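Local coordinates for protein acarbose Kinase Mak1 (PDB 6WB4) that phosphorylates the antidiabetic drug acarbose, probably with ATP as phosphate donor, as a member of the pfkB (ribokinase-like) family of carbohydrate kinases, at residues A24-V29 / S152-V157; L69-L74 / F269-L274; G174-T179 / A198-V203; I252-R257 / G293-C298; A287-V292 / E311-L316. One frame throughout, in Å; residues are numbered along the deposited sequence.

Interaction 1: residues A24-V29 / S152-V157; sequences ADVLVV and SRHVHV
In the parallel centre of the main sheet of this ribokinase-like fold, Val26 to Val29 run beside His154 to Val157, with the short strand axes 24° apart. Leu27 is gripped twice by its neighbour: its N donates to His154 O at 2.7 Å, and its O accepts from His156 N at 2.7 Å. One step on, Val29 N donates to His156 O at 2.8 Å. Val26 and Val28 instead send their backbone bonds to Ala77 and Ala79, at the start of the strand on the other flank. Where both chains turn a corner, at Asp25 and Arg153, the pairing continues through Arg153 N and Ala24 O, 2.8 Å apart. Side chains then sort by face. Ser152 OG, beside its own backbone N (chi1 -60°), rests 3.3 Å from Leu27 CB while it bonds to Gly148 O. Farther along that face Val29 CG2 meets Val155 CG1 at 3.8 Å, and helix 163-172 packs over both. The other face holds Val26, Val28 and the two histidines. There Val28 CG1 lies near the plane of the His156 ring, at its edge, 4.4 Å from His156 CD2. The ring nitrogens find serines on the next strand: His154 bonds to Ser176 and Ser178, His156 to Ser178. Helix 265-280 covers this side, completing the three-layer alpha/beta/alpha sandwich typical of pfkB kinases.

Interaction 2: residues L69-L74 / F269-L274; sequences LGVHAL and FVAAFL. With ATP (adenosine-5'-triphosphate), chain H.
Leu74 holds CG beside its own backbone N (chi1 -73°) and continues extended through chi2 (167°), a course that carries CD1 across to the other helix, 3.8 Å from Ala272 CA. On the preceding helical turn Val71 has CG1 anti to the backbone N (chi1 169°), which leaves the CG2 branch to face Ala271, with Val71 CG2 and Ala271 CB 4.0 Å apart. The Ala271 methyl is central to the contact: it points toward the facing helix and ends 3.5 Å from Gly70 CA. With a bare CA on one side and a single methyl on the other, the backbones can draw close, so that the CA atoms of Gly70 and Ala271 are 5.0 Å apart. No hydrogen bond crosses; the buried surfaces hold together by apolar contact alone, extended by Cys275, which both Val71 and Leu74 also touch. Phe269 turns from this interface to the nucleotide, where ATP O2' lies at the edge of its ring, near the plane and 3.8 Å from Phe269 CD2. Phe273, likewise directed away from helix 65-73, meets Phe202 edge-to-face. One helix therefore packs against helix 65-73 on one flank and, through Phe269, belongs to the ATP pocket on another. Helix 265-280 begins in the Gly-Ala-Gly-Asp signature of the family, which, as in relatives, probably lies close to the pfkB phosphate-transfer site.

Interaction 3: residues G174-T179 / A198-V203; sequences GRSTST and ADYVFV
Asp199 reaches across to Thr177, and each atom of its side chain has a partner. CB lies 3.4 Å from Thr177 O and also covers one face of the Tyr200 ring toward the rim. With CG beside the backbone N (chi1 -60°), the carboxylate crosses Thr177 obliquely, and OD2 uses its anti lone pair to accept Thr177 N at 2.9 Å. The same oxygen receives a weaker bond from Thr177 OG1, while the other oxygen, OD1, pairs with Arg223 in a salt bridge. Thr177 OG1 closes the loop by accepting Asp199 N at 3.1 Å. These bonds knit together the start of two neighbouring parallel strands of a beta-alpha-beta unit, in which helix 192-195 lies between strands 176-180 and 200-204. Beyond them the regular pairing takes over: Thr177 O accepts Tyr200 N at 2.9 Å, and Thr179 gives its N to Tyr200 O and takes Phe202 N on its O. Thr179 O also lies in the plane of the Phe202 ring, at its edge. On the tyrosine side, Ser176 CB approaches Tyr200 OH to 3.4 Å, whereas Ser176 OG bonds to His154, whose ring lies parallel to that of Tyr200. On the face opposite Tyr200, Thr179 CG2 reaches the loop residue Ala198, 3.8 Å from its CB.

Interaction 4: residues I252-R257 / G293-C298; sequences ISIPGR and GGAWAC. With ATP (adenosine-5'-triphosphate), chain H.
Ile254 to Arg257 form a type II beta turn, with Pro255 and Gly256 at its corners and Arg257 N bonded to Ile254 O at 2.9 Å, whereas 293-298 is helical, with Ala297 N bonded to Gly293 O. The turn brings Arg257 to Trp296, and Ile254 to both Ala295 and Trp296. Arg257 lays its guanidinium flat on the indole, the planes only 5° apart, in a cation-pi stack with Arg257 CZ 3.8 Å from the centre of the six-membered ring of Trp296. Chi1 and chi2 set Arg257 CD over that ring, in a CH-pi contact, and a bend at chi3 (76°) then turns NE and the guanidinium onto the indole. The loop lies along helix 283-298, in which Cys298 belongs to the ATP pocket of the pfkB-family kinase fold: Cys298 SG is 3.3 Å from ATP C5. Besides stacking, Arg257 NH2 donates to Trp296 O at 2.6 Å, the donor tilted 33° from the carbonyl plane, so Trp296 holds the arginine by both ring and backbone. A bond from Trp296 NE1 to Ser306 further fixes the indole. Ile254 CD1 comes to the indole edge, near its plane, and touches Ala295 CB at 3.7 Å. Ile252 CG2 lies 4.2 Å from Ala295 CB.

Interaction 5: residues A287-V292 / E311-L316; sequences ARAGAV and ETLERL
Arg288 brings its guanidinium obliquely toward the end of the facing helix, with NH2 4.1 Å from Leu316 O; its firm partner is the next carbonyl, Leu317 O, which accepts from NH1. The contact is a helix-helix packing near the C terminus of the kinase fold, in which the axes of 287-292 and 311-316 are 116° apart in direction and approach to 9.9 Å. A bend at chi3 turns the guanidinium of Arg288 toward the carbonyls at the end of helix 310-318. The other guanidinium, of Arg315, points out of the contact: Glu311 O lies over the centre of one face, Glu311 OE2 sits at the edge in plane, and the salt bridge to Glu311 OE1 is long. Val292 is the central side chain of the contact. Its CG1 branch meets Leu313 CD1 at 3.6 Å and Leu316 CD1 at 4.0 Å, lodging between two leucines one helical turn apart. In Leu313, chi1 of -179° with chi2 of 56° brings CD1 against Val292. Nothing polar passes between the hydrophobic side chains, and Leu316 goes on to touch Ile254 of the loop beyond. The same leucine methyl that meets Val292 also reaches the preceding turn, where Leu313 CD1 lies 3.8 Å from Ala289 O and 4.2 Å from Ala289 CB.

How the interactions relate
From the N terminus, strand 24-29 opens a loop that interaction 1 closes at 152-157, but helix 65-73 has meanwhile opened interaction 2, so the two cross. Interaction 3 follows interaction 1 in series and lies wholly within the long loop of interaction 2, extending the same sheet by two strands, joined to 152-157 through His156 and Ser178. The loop 252-257 opens interaction 4 before 269-274 closes interaction 2, giving a second crossing. Interactions 4 and 5 then cross and share helix 283-298, where Ile252 packs on Val292. Helix 265-280 ties the sheet to the nucleotide-side helices: Val270 and Leu274 reach the sheet, and Phe269 packs on Gly290 and touches the ATP that Cys298 also contacts.

Interaction 1: residues A24-V29 / S152-V157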
# COMPACT_ATOMS: atom_id res chain seq x y z
N ALA B 24 16.41 16.33 25.61
CA ALA B 24 16.43 16.26 24.16
C ALA B 24 16.71 17.64 23.60
O ALA B 24 16.25 18.65 24.12
CB ALA B 24 15.11 15.73 23.63
N ASP B 25 17.49 17.69 22.52
CA ASP B 25 17.73 18.94 21.82
C ASP B 25 16.51 19.32 21.01
O ASP B 25 16.06 20.47 21.01
CB ASP B 25 18.96 18.83 20.94
CG ASP B 25 20.23 18.64 21.75
OD1 ASP B 25 20.50 19.51 22.61
OD2 ASP B 25 20.94 17.63 21.53
N VAL B 26 15.96 18.35 20.28
CA VAL B 26 14.78 18.62 19.49
C VAL B 26 13.68 17.58 19.72
O VAL B 26 13.87 16.38 19.48
CB VAL B 26 15.11 18.68 18.01
CG1 VAL B 26 13.84 18.81 17.19
CG2 VAL B 26 16.06 19.83 17.73
N LEU B 27 12.54 18.05 20.19
CA LEU B 27 11.35 17.21 20.22
C LEU B 27 10.53 17.49 18.97
O LEU B 27 10.26 18.65 18.64
CB LEU B 27 10.54 17.46 21.48
CG LEU B 27 9.20 16.74 21.59
CD1 LEU B 27 9.37 15.22 21.54
CD2 LEU B 27 8.53 17.15 22.88
N VAL B 28 10.16 16.43 18.25
CA VAL B 28 9.26 16.55 17.10
C VAL B 28 7.87 16.13 17.54
O VAL B 28 7.70 15.10 18.18
CB VAL B 28 9.72 15.68 15.91
CG1 VAL B 28 8.79 15.89 14.70
CG2 VAL B 28 11.15 16.01 15.53
N VAL B 29 6.87 16.93 17.21
CA VAL B 29 5.51 16.64 17.63
C VAL B 29 4.58 16.33 16.46
O VAL B 29 4.26 17.21 15.67
CB VAL B 29 4.91 17.82 18.43
CG1 VAL B 29 3.46 17.54 18.78
CG2 VAL B 29 5.69 18.07 19.68
N SER B 152 12.76 18.77 26.83
CA SER B 152 13.31 19.15 25.53
C SER B 152 13.67 20.62 25.40
O SER B 152 12.99 21.50 25.95
CB SER B 152 12.33 18.78 24.42
OG SER B 152 12.09 17.38 24.41
N ARG B 153 14.70 20.87 24.61
CA ARG B 153 15.24 22.21 24.45
C ARG B 153 14.53 22.99 23.34
O ARG B 153 14.25 24.18 23.48
CB ARG B 153 16.74 22.16 24.16
CG ARG B 153 17.36 23.52 24.02
CD ARG B 153 18.81 23.48 23.60
NE ARG B 153 19.19 24.77 23.02
CZ ARG B 153 20.29 24.98 22.31
NH1 ARG B 153 21.15 23.98 22.09
NH2 ARG B 153 20.54 26.19 21.82
N HIS B 154 14.24 22.31 22.25
CA HIS B 154 13.53 22.90 21.14
C HIS B 154 12.41 21.96 20.69
O HIS B 154 12.54 20.74 20.76
CB HIS B 154 14.49 23.19 19.99
CG HIS B 154 13.83 23.69 18.75
ND1 HIS B 154 13.68 25.03 18.48
CD2 HIS B 154 13.24 23.04 17.72
CE1 HIS B 154 13.06 25.18 17.32
NE2 HIS B 154 12.78 23.98 16.84
N VAL B 155 11.30 22.53 20.23
CA VAL B 155 10.14 21.74 19.86
C VAL B 155 9.72 22.05 18.42
O VAL B 155 9.33 23.18 18.11
CB VAL B 155 8.98 22.00 20.83
CG1 VAL B 155 7.74 21.23 20.42
CG2 VAL B 155 9.39 21.63 22.26
N HIS B 156 9.84 21.06 17.54
CA HIS B 156 9.44 21.21 16.14
C HIS B 156 8.06 20.60 15.95
O HIS B 156 7.82 19.44 16.32
CB HIS B 156 10.45 20.58 15.20
CG HIS B 156 10.08 20.70 13.76
ND1 HIS B 156 10.24 21.87 13.05
CD2 HIS B 156 9.57 19.80 12.89
CE1 HIS B 156 9.84 21.69 11.80
NE2 HIS B 156 9.43 20.44 11.68
N VAL B 157 7.15 21.37 15.39
CA VAL B 157 5.75 20.96 15.40
C VAL B 157 5.20 20.74 14.01
O VAL B 157 5.08 21.67 13.21
CB VAL B 157 4.89 22.00 16.14
CG1 VAL B 157 3.43 21.67 16.02
CG2 VAL B 157 5.31 22.09 17.60

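Interaction 2: residues L69-L74 / F269-L274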
# COMPACT_ATOMS: atom_id res chain seq x y z
N LEU B 69 15.13 12.04 12.35
CA LEU B 69 16.26 11.27 11.84
C LEU B 69 17.45 12.15 11.48
O LEU B 69 18.59 11.84 11.83
CB LEU B 69 15.83 10.48 10.60
CG LEU B 69 15.16 9.11 10.74
CD1 LEU B 69 14.62 8.69 9.38
CD2 LEU B 69 16.17 8.07 11.25
N GLY B 70 17.17 13.27 10.81
CA GLY B 70 18.20 14.23 10.46
C GLY B 70 18.95 14.75 11.68
O GLY B 70 20.18 14.81 11.69
N VAL B 71 18.19 15.12 12.70
CA VAL B 71 18.75 15.61 13.95
C VAL B 71 19.61 14.55 14.65
O VAL B 71 20.71 14.83 15.14
CB VAL B 71 17.63 16.06 14.90
CG1 VAL B 71 18.19 16.31 16.29
CG2 VAL B 71 16.96 17.32 14.35
N HIS B 72 19.08 13.33 14.71
CA HIS B 72 19.80 12.24 15.35
C HIS B 72 21.09 11.93 14.59
O HIS B 72 22.15 11.70 15.19
CB HIS B 72 18.91 11.00 15.43
CG HIS B 72 19.49 9.90 16.25
ND1 HIS B 72 20.40 8.99 15.75
CD2 HIS B 72 19.28 9.55 17.54
CE1 HIS B 72 20.72 8.13 16.70
NE2 HIS B 72 20.05 8.44 17.80
N ALA B 73 21.01 11.97 13.27
CA ALA B 73 22.14 11.68 12.40
C ALA B 73 23.31 12.62 12.66
O ALA B 73 24.47 12.25 12.46
CB ALA B 73 21.71 11.76 10.92
N LEU B 74 23.00 13.83 13.11
CA LEU B 74 23.99 14.85 13.42
C LEU B 74 24.49 14.76 14.87
O LEU B 74 25.13 15.67 15.38
CB LEU B 74 23.41 16.24 13.16
CG LEU B 74 23.27 16.56 11.67
CD1 LEU B 74 22.41 17.79 11.44
CD2 LEU B 74 24.64 16.78 11.08
N PHE B 269 16.75 19.81 5.26
CA PHE B 269 17.10 21.21 5.37
C PHE B 269 16.81 21.64 6.81
O PHE B 269 17.67 22.21 7.47
CB PHE B 269 16.31 22.07 4.38
CG PHE B 269 16.79 23.51 4.30
CD1 PHE B 269 16.51 24.41 5.31
CD2 PHE B 269 17.50 23.95 3.19
CE1 PHE B 269 16.95 25.72 5.24
CE2 PHE B 269 17.94 25.26 3.12
CZ PHE B 269 17.67 26.14 4.14
N VAL B 270 15.61 21.33 7.29
CA VAL B 270 15.18 21.73 8.62
C VAL B 270 16.08 21.12 9.71
O VAL B 270 16.58 21.85 10.57
CB VAL B 270 13.69 21.33 8.87
CG1 VAL B 270 13.30 21.60 10.30
CG2 VAL B 270 12.75 22.11 7.93
N ALA B 271 16.31 19.81 9.65
CA ALA B 271 17.12 19.12 10.66
C ALA B 271 18.51 19.73 10.82
O ALA B 271 18.97 19.98 11.94
CB ALA B 271 17.23 17.64 10.34
N ALA B 272 19.19 19.97 9.69
CA ALA B 272 20.52 20.57 9.71
C ALA B 272 20.47 22.05 10.11
O ALA B 272 21.33 22.51 10.85
CB ALA B 272 21.19 20.42 8.35
N PHE B 273 19.47 22.78 9.62
CA PHE B 273 19.28 24.18 10.02
C PHE B 273 19.15 24.26 11.53
O PHE B 273 19.86 25.02 12.19
CB PHE B 273 18.04 24.79 9.35
CG PHE B 273 17.89 26.28 9.59
CD1 PHE B 273 17.51 26.78 10.83
CD2 PHE B 273 18.11 27.19 8.56
CE1 PHE B 273 17.38 28.15 11.05
CE2 PHE B 273 17.98 28.55 8.77
CZ PHE B 273 17.61 29.03 10.01
N LEU B 274 18.22 23.48 12.07
CA LEU B 274 17.97 23.48 13.50
C LEU B 274 19.22 23.16 14.31
O LEU B 274 19.52 23.84 15.29
CB LEU B 274 16.86 22.48 13.85
CG LEU B 274 15.48 22.85 13.30
CD1 LEU B 274 14.46 21.83 13.77
CD2 LEU B 274 15.10 24.27 13.70
PG ATP H . 8.75 18.15 1.27
O1G ATP H . 8.83 17.16 0.13
O2G ATP H . 7.47 18.96 1.32
O3G ATP H . 9.18 17.59 2.60
PB ATP H . 9.73 20.24 -0.34
O1B ATP H . 9.44 19.42 -1.58
O2B ATP H . 8.82 21.38 0.05
O3B ATP H . 9.88 19.24 0.92
PA ATP H . 11.72 21.69 -1.71
O1A ATP H . 11.00 23.02 -1.66
O2A ATP H . 11.65 20.84 -2.96
O3A ATP H . 11.24 20.81 -0.45
O5' ATP H . 13.28 21.93 -1.34
C5' ATP H . 13.68 22.10 0.02
C4' ATP H . 15.17 22.45 0.15
O4' ATP H . 15.99 21.32 -0.16
C3' ATP H . 15.60 23.58 -0.77
O3' ATP H . 15.68 24.82 -0.06
C2' ATP H . 16.97 23.18 -1.28
O2' ATP H . 18.00 23.87 -0.58
C1' ATP H . 17.06 21.68 -1.04
N9 ATP H . 16.82 21.07 -2.36
C8 ATP H . 15.66 20.51 -2.77
N7 ATP H . 15.76 20.05 -4.05
C5 ATP H . 17.01 20.33 -4.47
C6 ATP H . 17.78 20.11 -5.71
N6 ATP H . 17.21 19.50 -6.78
N1 ATP H . 19.06 20.55 -5.75
C2 ATP H . 19.63 21.16 -4.69
N3 ATP H . 18.99 21.38 -3.53
C4 ATP H . 17.71 21.00 -3.36

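Interaction 3: residues G174-T179 / A198-V203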
# COMPACT_ATOMS: atom_id res chain seq x y z
N GLY B 174 8.37 28.61 27.28
CA GLY B 174 9.66 29.22 26.98
C GLY B 174 10.63 28.36 26.16
O GLY B 174 11.84 28.53 26.25
N ARG B 175 10.10 27.45 25.35
CA ARG B 175 10.94 26.72 24.40
C ARG B 175 10.92 27.43 23.06
O ARG B 175 9.92 28.06 22.70
CB ARG B 175 10.46 25.27 24.22
CG ARG B 175 10.30 24.50 25.52
CD ARG B 175 11.60 24.51 26.30
NE ARG B 175 11.55 23.64 27.47
CZ ARG B 175 12.55 23.47 28.32
NH1 ARG B 175 13.69 24.12 28.14
NH2 ARG B 175 12.42 22.65 29.36
N SER B 176 12.03 27.37 22.34
CA SER B 176 12.03 27.85 20.96
C SER B 176 11.28 26.82 20.12
O SER B 176 11.33 25.61 20.38
CB SER B 176 13.45 28.07 20.42
OG SER B 176 14.16 26.85 20.40
N THR B 177 10.58 27.31 19.11
CA THR B 177 9.69 26.46 18.34
C THR B 177 9.96 26.62 16.86
O THR B 177 10.46 27.66 16.41
CB THR B 177 8.22 26.79 18.66
OG1 THR B 177 8.00 28.20 18.53
CG2 THR B 177 7.90 26.39 20.10
N SER B 178 9.66 25.57 16.10
CA SER B 178 9.73 25.64 14.65
C SER B 178 8.55 24.87 14.06
O SER B 178 7.88 24.11 14.78
CB SER B 178 11.06 25.08 14.13
OG SER B 178 11.22 23.72 14.46
N THR B 179 8.28 25.10 12.78
CA THR B 179 7.25 24.34 12.08
C THR B 179 7.49 24.39 10.57
O THR B 179 8.11 25.33 10.07
CB THR B 179 5.82 24.86 12.37
OG1 THR B 179 4.85 23.97 11.78
CG2 THR B 179 5.62 26.26 11.80
N ALA B 198 5.04 30.14 15.60
CA ALA B 198 6.36 29.54 15.79
C ALA B 198 7.48 30.55 15.62
O ALA B 198 7.35 31.54 14.90
CB ALA B 198 6.56 28.37 14.82
N ASP B 199 8.60 30.29 16.29
CA ASP B 199 9.76 31.17 16.25
C ASP B 199 10.47 31.05 14.90
O ASP B 199 10.90 32.05 14.33
CB ASP B 199 10.72 30.86 17.41
CG ASP B 199 10.06 31.05 18.78
OD1 ASP B 199 9.52 32.14 19.04
OD2 ASP B 199 10.07 30.10 19.59
N TYR B 200 10.64 29.82 14.43
CA TYR B 200 11.30 29.60 13.15
C TYR B 200 10.32 28.95 12.18
O TYR B 200 9.90 27.81 12.39
CB TYR B 200 12.55 28.73 13.30
CG TYR B 200 13.32 28.96 14.59
CD1 TYR B 200 13.61 30.24 15.04
CD2 TYR B 200 13.75 27.89 15.36
CE1 TYR B 200 14.29 30.45 16.22
CE2 TYR B 200 14.44 28.09 16.55
CZ TYR B 200 14.71 29.38 16.97
OH TYR B 200 15.39 29.59 18.15
N VAL B 201 9.95 29.67 11.13
CA VAL B 201 8.95 29.18 10.20
C VAL B 201 9.58 28.73 8.89
O VAL B 201 10.38 29.45 8.29
CB VAL B 201 7.88 30.26 9.90
CG1 VAL B 201 6.87 29.77 8.85
CG2 VAL B 201 7.19 30.71 11.19
N PHE B 202 9.23 27.51 8.46
CA PHE B 202 9.69 26.99 7.18
C PHE B 202 8.47 26.79 6.29
O PHE B 202 7.42 26.32 6.75
CB PHE B 202 10.45 25.67 7.34
CG PHE B 202 11.69 25.77 8.20
CD1 PHE B 202 11.60 25.67 9.58
CD2 PHE B 202 12.93 25.99 7.63
CE1 PHE B 202 12.74 25.77 10.38
CE2 PHE B 202 14.08 26.09 8.42
CZ PHE B 202 13.98 25.98 9.79
N VAL B 203 8.59 27.14 5.01
CA VAL B 203 7.49 26.96 4.09
C VAL B 203 7.99 26.71 2.67
O VAL B 203 9.05 27.21 2.28
CB VAL B 203 6.53 28.18 4.11
CG1 VAL B 203 7.28 29.44 3.70
CG2 VAL B 203 5.31 27.93 3.21

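Interaction 4: residues I252-R257 / G293-C298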
# COMPACT_ATOMS: atom_id res chain seq x y z
N ILE B 252 23.31 23.54 -3.38
CA ILE B 252 24.69 23.11 -3.23
C ILE B 252 24.95 21.80 -3.96
O ILE B 252 24.14 20.88 -3.89
CB ILE B 252 25.04 22.98 -1.73
CG1 ILE B 252 25.33 24.36 -1.14
CG2 ILE B 252 26.22 22.08 -1.50
CD1 ILE B 252 25.79 24.35 0.29
N SER B 253 26.08 21.72 -4.66
CA SER B 253 26.44 20.52 -5.41
C SER B 253 27.54 19.71 -4.73
O SER B 253 28.63 20.22 -4.50
CB SER B 253 26.87 20.92 -6.83
OG SER B 253 27.45 19.83 -7.52
N ILE B 254 27.27 18.44 -4.46
CA ILE B 254 28.22 17.55 -3.78
C ILE B 254 28.85 16.53 -4.73
O ILE B 254 28.18 15.61 -5.21
CB ILE B 254 27.52 16.79 -2.62
CG1 ILE B 254 26.79 17.77 -1.69
CG2 ILE B 254 28.52 15.94 -1.83
CD1 ILE B 254 25.96 17.08 -0.64
N PRO B 255 30.16 16.67 -4.98
CA PRO B 255 30.88 15.77 -5.89
C PRO B 255 30.75 14.30 -5.49
O PRO B 255 30.94 13.96 -4.32
CB PRO B 255 32.33 16.27 -5.80
CG PRO B 255 32.19 17.73 -5.44
CD PRO B 255 31.01 17.79 -4.51
N GLY B 256 30.38 13.46 -6.44
CA GLY B 256 30.12 12.05 -6.20
C GLY B 256 28.68 11.74 -5.83
O GLY B 256 28.26 10.58 -5.85
N ARG B 257 27.90 12.77 -5.54
CA ARG B 257 26.50 12.59 -5.17
C ARG B 257 25.58 13.46 -6.00
O ARG B 257 25.00 14.42 -5.49
CB ARG B 257 26.28 12.89 -3.69
CG ARG B 257 26.57 11.72 -2.77
CD ARG B 257 26.24 12.06 -1.33
NE ARG B 257 24.80 12.05 -1.07
CZ ARG B 257 24.14 11.02 -0.55
NH1 ARG B 257 24.79 9.90 -0.25
NH2 ARG B 257 22.83 11.11 -0.34
N GLY B 293 22.42 19.90 4.16
CA GLY B 293 21.48 18.85 4.50
C GLY B 293 20.57 18.55 3.32
O GLY B 293 20.40 17.39 2.95
N GLY B 294 20.00 19.60 2.72
CA GLY B 294 19.16 19.46 1.55
C GLY B 294 19.84 18.77 0.38
O GLY B 294 19.27 17.87 -0.24
N ALA B 295 21.07 19.19 0.06
CA ALA B 295 21.81 18.60 -1.05
C ALA B 295 22.08 17.12 -0.83
O ALA B 295 22.02 16.31 -1.76
CB ALA B 295 23.11 19.34 -1.27
N TRP B 296 22.39 16.77 0.41
CA TRP B 296 22.70 15.39 0.73
C TRP B 296 21.51 14.48 0.46
O TRP B 296 21.63 13.47 -0.23
CB TRP B 296 23.13 15.26 2.19
CG TRP B 296 23.58 13.88 2.54
CD1 TRP B 296 22.82 12.87 3.07
CD2 TRP B 296 24.89 13.36 2.36
NE1 TRP B 296 23.60 11.74 3.24
CE2 TRP B 296 24.87 12.02 2.81
CE3 TRP B 296 26.09 13.89 1.87
CZ2 TRP B 296 26.00 11.21 2.78
CZ3 TRP B 296 27.20 13.09 1.84
CH2 TRP B 296 27.16 11.77 2.29
N ALA B 297 20.35 14.89 0.98
CA ALA B 297 19.11 14.13 0.80
C ALA B 297 18.80 13.90 -0.68
O ALA B 297 18.37 12.82 -1.07
CB ALA B 297 17.95 14.84 1.47
N CYS B 298 19.03 14.92 -1.50
CA CYS B 298 18.73 14.84 -2.93
C CYS B 298 19.56 13.80 -3.68
O CYS B 298 19.15 13.32 -4.73
CB CYS B 298 18.93 16.20 -3.57
SG CYS B 298 17.66 17.36 -3.11
PG ATP H . 8.75 18.15 1.27
O1G ATP H . 8.83 17.16 0.13
O2G ATP H . 7.47 18.96 1.32
O3G ATP H . 9.18 17.59 2.60
PB ATP H . 9.73 20.24 -0.34
O1B ATP H . 9.44 19.42 -1.58
O2B ATP H . 8.82 21.38 0.05
O3B ATP H . 9.88 19.24 0.92
PA ATP H . 11.72 21.69 -1.71
O1A ATP H . 11.00 23.02 -1.66
O2A ATP H . 11.65 20.84 -2.96
O3A ATP H . 11.24 20.81 -0.45
O5' ATP H . 13.28 21.93 -1.34
C5' ATP H . 13.68 22.10 0.02
C4' ATP H . 15.17 22.45 0.15
O4' ATP H . 15.99 21.32 -0.16
C3' ATP H . 15.60 23.58 -0.77
O3' ATP H . 15.68 24.82 -0.06
C2' ATP H . 16.97 23.18 -1.28
O2' ATP H . 18.00 23.87 -0.58
C1' ATP H . 17.06 21.68 -1.04
N9 ATP H . 16.82 21.07 -2.36
C8 ATP H . 15.66 20.51 -2.77
N7 ATP H . 15.76 20.05 -4.05
C5 ATP H . 17.01 20.33 -4.47
C6 ATP H . 17.78 20.11 -5.71
N6 ATP H . 17.21 19.50 -6.78
N1 ATP H . 19.06 20.55 -5.75
C2 ATP H . 19.63 21.16 -4.69
N3 ATP H . 18.99 21.38 -3.53
C4 ATP H . 17.71 21.00 -3.36

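Interaction 5: residues A287-V292 / E311-L316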
# COMPACT_ATOMS: atom_id res chain seq x y z
N ALA B 287 21.33 28.62 7.62
CA ALA B 287 20.70 28.42 6.33
C ALA B 287 21.59 27.59 5.41
O ALA B 287 21.10 26.71 4.70
CB ALA B 287 20.37 29.75 5.68
N ARG B 288 22.90 27.87 5.42
CA ARG B 288 23.83 27.12 4.58
C ARG B 288 23.98 25.68 5.06
O ARG B 288 24.09 24.76 4.26
CB ARG B 288 25.19 27.80 4.51
CG ARG B 288 25.37 28.65 3.24
CD ARG B 288 26.78 29.18 3.08
NE ARG B 288 27.65 28.24 2.38
CZ ARG B 288 28.79 27.76 2.87
NH1 ARG B 288 29.21 28.14 4.07
NH2 ARG B 288 29.51 26.90 2.16
N ALA B 289 23.96 25.49 6.38
CA ALA B 289 23.93 24.13 6.91
C ALA B 289 22.70 23.43 6.36
O ALA B 289 22.78 22.29 5.90
CB ALA B 289 23.91 24.14 8.44
N GLY B 290 21.57 24.14 6.38
CA GLY B 290 20.31 23.65 5.85
C GLY B 290 20.44 23.23 4.41
O GLY B 290 19.94 22.17 4.02
N ALA B 291 21.10 24.05 3.60
CA ALA B 291 21.31 23.72 2.18
C ALA B 291 22.14 22.45 1.99
O ALA B 291 21.83 21.64 1.11
CB ALA B 291 21.97 24.88 1.46
N VAL B 292 23.17 22.26 2.82
CA VAL B 292 24.01 21.06 2.75
C VAL B 292 23.18 19.82 3.07
O VAL B 292 23.22 18.82 2.34
CB VAL B 292 25.25 21.12 3.70
CG1 VAL B 292 25.97 19.78 3.75
CG2 VAL B 292 26.21 22.24 3.28
N GLU B 311 30.73 15.15 10.63
CA GLU B 311 32.00 15.23 9.92
C GLU B 311 31.80 15.78 8.51
O GLU B 311 32.57 16.62 8.04
CB GLU B 311 32.64 13.85 9.87
CG GLU B 311 34.05 13.78 9.30
CD GLU B 311 34.51 12.35 9.11
OE1 GLU B 311 33.65 11.48 8.82
OE2 GLU B 311 35.72 12.07 9.26
N THR B 312 30.75 15.33 7.84
CA THR B 312 30.50 15.71 6.45
C THR B 312 29.87 17.10 6.32
O THR B 312 30.20 17.86 5.39
CB THR B 312 29.62 14.66 5.75
OG1 THR B 312 30.21 13.36 5.90
CG2 THR B 312 29.46 15.00 4.27
N LEU B 313 28.97 17.45 7.24
CA LEU B 313 28.37 18.78 7.23
C LEU B 313 29.46 19.83 7.32
O LEU B 313 29.56 20.69 6.45
CB LEU B 313 27.41 18.97 8.40
CG LEU B 313 26.70 20.33 8.49
CD1 LEU B 313 25.95 20.66 7.21
CD2 LEU B 313 25.77 20.38 9.68
N GLU B 314 30.31 19.70 8.35
CA GLU B 314 31.42 20.61 8.60
C GLU B 314 32.36 20.72 7.41
O GLU B 314 32.72 21.82 6.99
CB GLU B 314 32.21 20.16 9.83
CG GLU B 314 31.47 20.30 11.15
CD GLU B 314 32.34 19.91 12.33
OE1 GLU B 314 33.39 19.26 12.12
OE2 GLU B 314 31.96 20.26 13.47
N ARG B 315 32.74 19.57 6.85
CA ARG B 315 33.61 19.54 5.67
C ARG B 315 32.99 20.34 4.52
O ARG B 315 33.61 21.27 4.01
CB ARG B 315 33.88 18.08 5.24
CG ARG B 315 34.85 17.94 4.06
CD ARG B 315 35.00 16.50 3.56
NE ARG B 315 35.22 15.54 4.64
CZ ARG B 315 34.42 14.52 4.94
NH1 ARG B 315 33.33 14.28 4.22
NH2 ARG B 315 34.73 13.73 5.95
N LEU B 316 31.76 20.01 4.15
CA LEU B 316 31.11 20.68 3.02
C LEU B 316 30.77 22.13 3.36
O LEU B 316 30.86 23.01 2.50
CB LEU B 316 29.84 19.93 2.61
CG LEU B 316 30.11 18.50 2.16
CD1 LEU B 316 28.81 17.76 1.81
CD2 LEU B 316 31.13 18.47 1.01